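Local coordinates for aminotransferase TlmJ (Streptoalloteichus hindustanus, PDB 5UID), which probably catalyses a pyridoxal-phosphate-dependent transamination, as a DegT/DnrJ/EryC1-family aminotransferase from a natural-product biosynthetic pathway, at residues A[30-40]-A[246-256]. Sequence-based numbering, arbitrary orientation.
With PLP (pyridoxal-5'-phosphate), chain J.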
ATOM      1  N   TRP A  30      -2.584  18.290   5.945  1.00 30.20           N
ATOM      2  CA  TRP A  30      -2.060  17.683   4.722  1.00 36.19           C
ATOM      3  C   TRP A  30      -1.424  16.351   5.103  1.00 32.91           C
ATOM      4  O   TRP A  30      -0.269  16.304   5.534  1.00 29.87           O
ATOM      5  CB  TRP A  30      -1.058  18.601   4.028  1.00 39.33           C
ATOM      6  CG  TRP A  30      -0.730  18.154   2.632  1.00 46.86           C
ATOM      7  CD1 TRP A  30       0.237  17.265   2.260  1.00 38.22           C
ATOM      8  CD2 TRP A  30      -1.381  18.566   1.422  1.00 51.85           C
ATOM      9  NE1 TRP A  30       0.231  17.102   0.895  1.00 45.40           N
ATOM     10  CE2 TRP A  30      -0.753  17.890   0.358  1.00 50.89           C
ATOM     11  CE3 TRP A  30      -2.433  19.444   1.137  1.00 52.52           C
ATOM     12  CZ2 TRP A  30      -1.139  18.064  -0.971  1.00 56.45           C
ATOM     13  CZ3 TRP A  30      -2.816  19.616  -0.183  1.00 54.69           C
ATOM     14  CH2 TRP A  30      -2.170  18.930  -1.220  1.00 58.51           C
ATOM     15  N   LEU A  31      -2.184  15.269   4.944  1.00 32.15           N
ATOM     16  CA  LEU A  31      -1.725  13.950   5.355  1.00 30.03           C
ATOM     17  C   LEU A  31      -1.192  13.113   4.200  1.00 25.06           C
ATOM     18  O   LEU A  31      -0.408  12.189   4.440  1.00 30.01           O
ATOM     19  CB  LEU A  31      -2.858  13.188   6.060  1.00 30.28           C
ATOM     20  CG  LEU A  31      -3.126  13.484   7.543  1.00 32.19           C
ATOM     21  CD1 LEU A  31      -3.489  14.941   7.796  1.00 34.15           C
ATOM     22  CD2 LEU A  31      -4.217  12.570   8.081  1.00 28.93           C
ATOM     23  N   GLY A  32      -1.582  13.413   2.965  1.00 26.18           N
ATOM     24  CA  GLY A  32      -1.093  12.687   1.811  1.00 29.77           C
ATOM     25  C   GLY A  32       0.336  13.062   1.474  1.00 34.20           C
ATOM     26  O   GLY A  32       1.012  13.795   2.197  1.00 39.42           O
ATOM     27  N   ARG A  33       0.801  12.539   0.340  1.00 38.79           N
ATOM     28  CA  ARG A  33       2.147  12.839  -0.132  1.00 40.67           C
ATOM     29  C   ARG A  33       2.333  14.344  -0.284  1.00 40.24           C
ATOM     30  O   ARG A  33       1.612  14.993  -1.048  1.00 33.28           O
ATOM     31  CB  ARG A  33       2.411  12.135  -1.461  1.00 48.43           C
ATOM     32  CG  ARG A  33       3.477  11.055  -1.384  1.00 54.25           C
ATOM     33  CD  ARG A  33       3.819  10.489  -2.756  1.00 64.88           C
ATOM     34  NE  ARG A  33       4.529  11.448  -3.598  1.00 73.95           N
ATOM     35  CZ  ARG A  33       4.004  12.044  -4.665  1.00 79.44           C
ATOM     36  NH1 ARG A  33       2.758  11.778  -5.031  1.00 82.71           N
ATOM     37  NH2 ARG A  33       4.729  12.902  -5.369  1.00 81.97           N
ATOM     38  N   GLY A  34       3.297  14.896   0.452  1.00 36.98           N
ATOM     39  CA  GLY A  34       3.560  16.313   0.418  1.00 37.81           C
ATOM     40  C   GLY A  34       4.981  16.658   0.815  1.00 42.28           C
ATOM     41  O   GLY A  34       5.934  15.935   0.507  1.00 38.77           O
ATOM     42  N   PRO A  35       5.148  17.785   1.514  1.00 36.76           N
ATOM     43  CA  PRO A  35       6.506  18.221   1.881  1.00 38.38           C
ATOM     44  C   PRO A  35       7.234  17.261   2.807  1.00 36.71           C
ATOM     45  O   PRO A  35       8.468  17.188   2.752  1.00 37.70           O
ATOM     46  CB  PRO A  35       6.266  19.583   2.552  1.00 37.51           C
ATOM     47  CG  PRO A  35       4.842  19.540   3.009  1.00 39.48           C
ATOM     48  CD  PRO A  35       4.113  18.722   1.980  1.00 30.98           C
ATOM     49  N   ARG A  36       6.518  16.519   3.657  1.00 34.87           N
ATOM     50  CA  ARG A  36       7.193  15.591   4.560  1.00 30.95           C
ATOM     51  C   ARG A  36       7.769  14.398   3.809  1.00 29.16           C
ATOM     52  O   ARG A  36       8.831  13.883   4.186  1.00 27.01           O
ATOM     53  CB  ARG A  36       6.235  15.118   5.655  1.00 38.07           C
ATOM     54  CG  ARG A  36       5.480  16.246   6.342  1.00 52.90           C
ATOM     55  CD  ARG A  36       6.432  17.255   6.964  1.00 55.36           C
ATOM     56  NE  ARG A  36       6.861  16.855   8.300  1.00 61.10           N
ATOM     57  CZ  ARG A  36       6.305  17.297   9.424  1.00 61.17           C
ATOM     58  NH1 ARG A  36       5.295  18.156   9.373  1.00 58.57           N
ATOM     59  NH2 ARG A  36       6.759  16.881  10.599  1.00 57.00           N
ATOM     60  N   THR A  37       7.090  13.941   2.753  1.00 28.34           N
ATOM     61  CA  THR A  37       7.646  12.879   1.922  1.00 28.32           C
ATOM     62  C   THR A  37       8.914  13.344   1.214  1.00 28.13           C
ATOM     63  O   THR A  37       9.883  12.583   1.097  1.00 24.66           O
ATOM     64  CB  THR A  37       6.604  12.404   0.909  1.00 29.21           C
ATOM     65  OG1 THR A  37       5.485  11.843   1.607  1.00 35.33           O
ATOM     66  CG2 THR A  37       7.194  11.347  -0.027  1.00 24.02           C
ATOM     67  N   LYS A  38       8.930  14.596   0.751  1.00 26.59           N
ATOM     68  CA  LYS A  38      10.126  15.128   0.107  1.00 33.88           C
ATOM     69  C   LYS A  38      11.284  15.222   1.093  1.00 36.80           C
ATOM     70  O   LYS A  38      12.434  14.933   0.739  1.00 34.97           O
ATOM     71  CB  LYS A  38       9.823  16.494  -0.509  1.00 33.17           C
ATOM     72  CG  LYS A  38      10.935  17.046  -1.391  1.00 46.32           C
ATOM     73  CD  LYS A  38      10.559  18.400  -1.978  1.00 54.04           C
ATOM     74  CE  LYS A  38      11.707  18.991  -2.783  1.00 61.27           C
ATOM     75  NZ  LYS A  38      11.371  20.332  -3.344  1.00 65.78           N
ATOM     76  N   VAL A  39      11.000  15.607   2.338  1.00 35.54           N
ATOM     77  CA  VAL A  39      12.054  15.702   3.343  1.00 33.42           C
ATOM     78  C   VAL A  39      12.606  14.321   3.678  1.00 30.23           C
ATOM     79  O   VAL A  39      13.825  14.129   3.765  1.00 31.55           O
ATOM     80  CB  VAL A  39      11.530  16.429   4.595  1.00 33.38           C
ATOM     81  CG1 VAL A  39      12.485  16.241   5.764  1.00 26.59           C
ATOM     82  CG2 VAL A  39      11.333  17.913   4.297  1.00 30.30           C
ATOM     83  N   PHE A  40      11.723  13.334   3.864  1.00 29.25           N
ATOM     84  CA  PHE A  40      12.184  11.990   4.206  1.00 30.94           C
ATOM     85  C   PHE A  40      12.999  11.376   3.073  1.00 32.47           C
ATOM     86  O   PHE A  40      14.012  10.712   3.323  1.00 33.51           O
ATOM     87  CB  PHE A  40      10.996  11.094   4.561  1.00 24.37           C
ATOM     88  CG  PHE A  40      11.389   9.701   4.972  1.00 21.70           C
ATOM     89  CD1 PHE A  40      12.450   9.491   5.839  1.00 25.94           C
ATOM     90  CD2 PHE A  40      10.688   8.600   4.503  1.00 27.14           C
ATOM     91  CE1 PHE A  40      12.815   8.212   6.221  1.00 25.10           C
ATOM     92  CE2 PHE A  40      11.043   7.319   4.886  1.00 29.88           C
ATOM     93  CZ  PHE A  40      12.110   7.124   5.745  1.00 29.63           C
ATOM     94  N   ILE A 246       2.099   4.778  -3.591  1.00 26.01           N
ATOM     95  CA  ILE A 246       2.769   5.858  -2.890  1.00 30.88           C
ATOM     96  C   ILE A 246       2.551   5.703  -1.392  1.00 34.98           C
ATOM     97  O   ILE A 246       1.679   4.962  -0.931  1.00 35.02           O
ATOM     98  CB  ILE A 246       2.277   7.239  -3.374  1.00 29.98           C
ATOM     99  CG1 ILE A 246       0.768   7.372  -3.151  1.00 31.61           C
ATOM    100  CG2 ILE A 246       2.632   7.446  -4.837  1.00 31.85           C
ATOM    101  CD1 ILE A 246       0.222   8.756  -3.437  1.00 32.09           C
ATOM    102  N   SER A 247       3.366   6.414  -0.619  1.00 31.80           N
ATOM    103  CA  SER A 247       3.197   6.531   0.818  1.00 30.46           C
ATOM    104  C   SER A 247       2.533   7.874   1.125  1.00 31.20           C
ATOM    105  O   SER A 247       2.022   8.554   0.232  1.00 35.30           O
ATOM    106  CB  SER A 247       4.547   6.372   1.521  1.00 32.37           C
ATOM    107  OG  SER A 247       4.377   6.210   2.918  1.00 36.70           O
ATOM    108  N   ASN A 248       2.538   8.271   2.398  1.00 25.53           N
ATOM    109  CA  ASN A 248       1.899   9.513   2.805  1.00 29.53           C
ATOM    110  C   ASN A 248       2.801  10.261   3.780  1.00 36.31           C
ATOM    111  O   ASN A 248       3.794   9.726   4.283  1.00 30.73           O
ATOM    112  CB  ASN A 248       0.513   9.257   3.419  1.00 30.12           C
ATOM    113  CG  ASN A 248       0.564   8.322   4.614  1.00 38.42           C
ATOM    114  OD1 ASN A 248       1.065   8.684   5.680  1.00 32.64           O
ATOM    115  ND2 ASN A 248       0.025   7.120   4.447  1.00 27.11           N
ATOM    116  N   ASP A 249       2.441  11.523   4.043  1.00 21.59           N
ATOM    117  CA  ASP A 249       3.266  12.379   4.889  1.00 29.91           C
ATOM    118  C   ASP A 249       3.207  11.989   6.359  1.00 30.15           C
ATOM    119  O   ASP A 249       4.098  12.373   7.123  1.00 22.51           O
ATOM    120  CB  ASP A 249       2.855  13.847   4.736  1.00 29.72           C
ATOM    121  CG  ASP A 249       3.619  14.555   3.629  1.00 31.36           C
ATOM    122  OD1 ASP A 249       4.250  13.865   2.800  1.00 31.58           O
ATOM    123  OD2 ASP A 249       3.600  15.804   3.597  1.00 28.28           O
ATOM    124  N   VAL A 250       2.179  11.253   6.781  1.00 31.12           N
ATOM    125  CA  VAL A 250       2.158  10.764   8.154  1.00 32.33           C
ATOM    126  C   VAL A 250       3.268   9.743   8.360  1.00 33.10           C
ATOM    127  O   VAL A 250       4.071   9.849   9.295  1.00 27.49           O
ATOM    128  CB  VAL A 250       0.776  10.182   8.501  1.00 31.39           C
ATOM    129  CG1 VAL A 250       0.673   9.924   9.993  1.00 32.46           C
ATOM    130  CG2 VAL A 250      -0.320  11.125   8.046  1.00 28.30           C
ATOM    131  N   ALA A 251       3.344   8.752   7.470  1.00 29.98           N
ATOM    132  CA  ALA A 251       4.413   7.763   7.550  1.00 29.25           C
ATOM    133  C   ALA A 251       5.775   8.402   7.310  1.00 28.45           C
ATOM    134  O   ALA A 251       6.758   8.048   7.971  1.00 24.08           O
ATOM    135  CB  ALA A 251       4.161   6.641   6.545  1.00 26.19           C
ATOM    136  N   ALA A 252       5.851   9.350   6.372  1.00 26.48           N
ATOM    137  CA  ALA A 252       7.128   9.984   6.063  1.00 28.86           C
ATOM    138  C   ALA A 252       7.658  10.779   7.252  1.00 31.78           C
ATOM    139  O   ALA A 252       8.865  10.772   7.520  1.00 29.03           O
ATOM    140  CB  ALA A 252       6.985  10.884   4.835  1.00 22.04           C
ATOM    141  N   SER A 253       6.773  11.473   7.975  1.00 28.22           N
ATOM    142  CA  SER A 253       7.224  12.241   9.132  1.00 32.73           C
ATOM    143  C   SER A 253       7.738  11.323  10.234  1.00 28.69           C
ATOM    144  O   SER A 253       8.694  11.663  10.939  1.00 31.08           O
ATOM    145  CB  SER A 253       6.095  13.128   9.655  1.00 32.44           C
ATOM    146  OG  SER A 253       5.085  12.363  10.287  1.00 41.08           O
ATOM    147  N   ILE A 254       7.112  10.157  10.398  1.00 26.86           N
ATOM    148  CA  ILE A 254       7.653   9.148  11.303  1.00 31.49           C
ATOM    149  C   ILE A 254       9.019   8.677  10.817  1.00 33.51           C
ATOM    150  O   ILE A 254       9.937   8.458  11.616  1.00 35.32           O
ATOM    151  CB  ILE A 254       6.664   7.974  11.440  1.00 28.67           C
ATOM    152  CG1 ILE A 254       5.349   8.458  12.051  1.00 22.50           C
ATOM    153  CG2 ILE A 254       7.263   6.852  12.279  1.00 25.68           C
ATOM    154  CD1 ILE A 254       4.318   7.362  12.198  1.00 24.67           C
ATOM    155  N   GLY A 255       9.176   8.523   9.499  1.00 31.50           N
ATOM    156  CA  GLY A 255      10.433   8.022   8.961  1.00 27.10           C
ATOM    157  C   GLY A 255      11.614   8.926   9.259  1.00 27.24           C
ATOM    158  O   GLY A 255      12.707   8.451   9.577  1.00 24.83           O
ATOM    159  N   SER A 256      11.418  10.242   9.149  1.00 22.37           N
ATOM    160  CA  SER A 256      12.500  11.168   9.455  1.00 32.64           C
ATOM    161  C   SER A 256      12.923  11.055  10.914  1.00 30.69           C
ATOM    162  O   SER A 256      14.111  11.167  11.235  1.00 28.47           O
ATOM    163  CB  SER A 256      12.081  12.601   9.124  1.00 27.14           C
ATOM    164  OG  SER A 256      12.031  12.804   7.724  1.00 44.72           O
TER
HETATM  165  N1  PLP J 406      -0.659   6.643   9.229  1.00 61.88           N
HETATM  166  C2  PLP J 406       0.450   6.056   9.794  1.00 65.68           C
HETATM  167  C2A PLP J 406       1.039   6.615  11.051  1.00 63.89           C
HETATM  168  C3  PLP J 406       1.027   4.938   9.204  1.00 66.50           C
HETATM  169  O3  PLP J 406       2.129   4.371   9.784  1.00 71.34           O
HETATM  170  C4  PLP J 406       0.507   4.399   8.031  1.00 61.79           C
HETATM  171  C4A PLP J 406       1.489   3.666   7.158  1.00 65.09           C
HETATM  172  O4A PLP J 406       1.754   4.042   6.015  1.00 64.92           O
HETATM  173  C5  PLP J 406      -0.617   5.006   7.465  1.00 60.88           C
HETATM  174  C6  PLP J 406      -1.187   6.119   8.070  1.00 60.00           C
HETATM  175  C5A PLP J 406      -1.258   4.477   6.199  1.00 65.30           C
HETATM  176  O4P PLP J 406      -1.357   3.069   6.229  1.00 61.87           O
HETATM  177  O   HOH W   1       2.340  17.319   5.430  1.00 31.99           O
HETATM  178  O   HOH W   2       9.693  13.867   7.061  1.00 27.01           O
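At the cofactor edge of this DegT/DnrJ/EryC1-family aminotransferase, the N-termini of helices 35-48 and 249-280 are joined by the carboxylate of Asp249, their segments running 35° apart with axes 7.8 Å from each other. Asp249 OD1 is gripped by three donors: Gly34 N (2.7 Å) and Thr37 N, from opposite faces of the carboxylate plane, and Thr37 OG1 at 2.7 Å, nearly along the C-O axis. Asp249 OD2 takes Arg36 N from the same face as Thr37 N, at 3.0 Å, and a water shared with Trp30 O. This carboxylate at the start of helix 35-48 probably gains from the helix dipole. Cutting the side chain back to an alanine is likely to leave the N-H groups of Gly34 and Arg36 without this acceptor and the Thr37 hydroxyl free to turn. In return, Asp249 N donates to Leu31 O. Arg36 bends at chi2 and chi3, passing Asp249 with CB and CG and carrying its guanidinium past Ser253 CB to a salt bridge with Glu24. On the cofactor side, Asn248 caps helix 249-280 through OD1 and gives ND2 to Asp193 of the second subunit. Val250 packs CG2 on Leu31 CG (3.7 Å) and CG1 on the pyridoxal-5'-phosphate methyl, C2A (3.5 Å). Farther along, with CG anti to its backbone N (chi1 -178°), Phe40 lays one ring face on Gly255, whose CA sits 3.9 Å from the ring centroid.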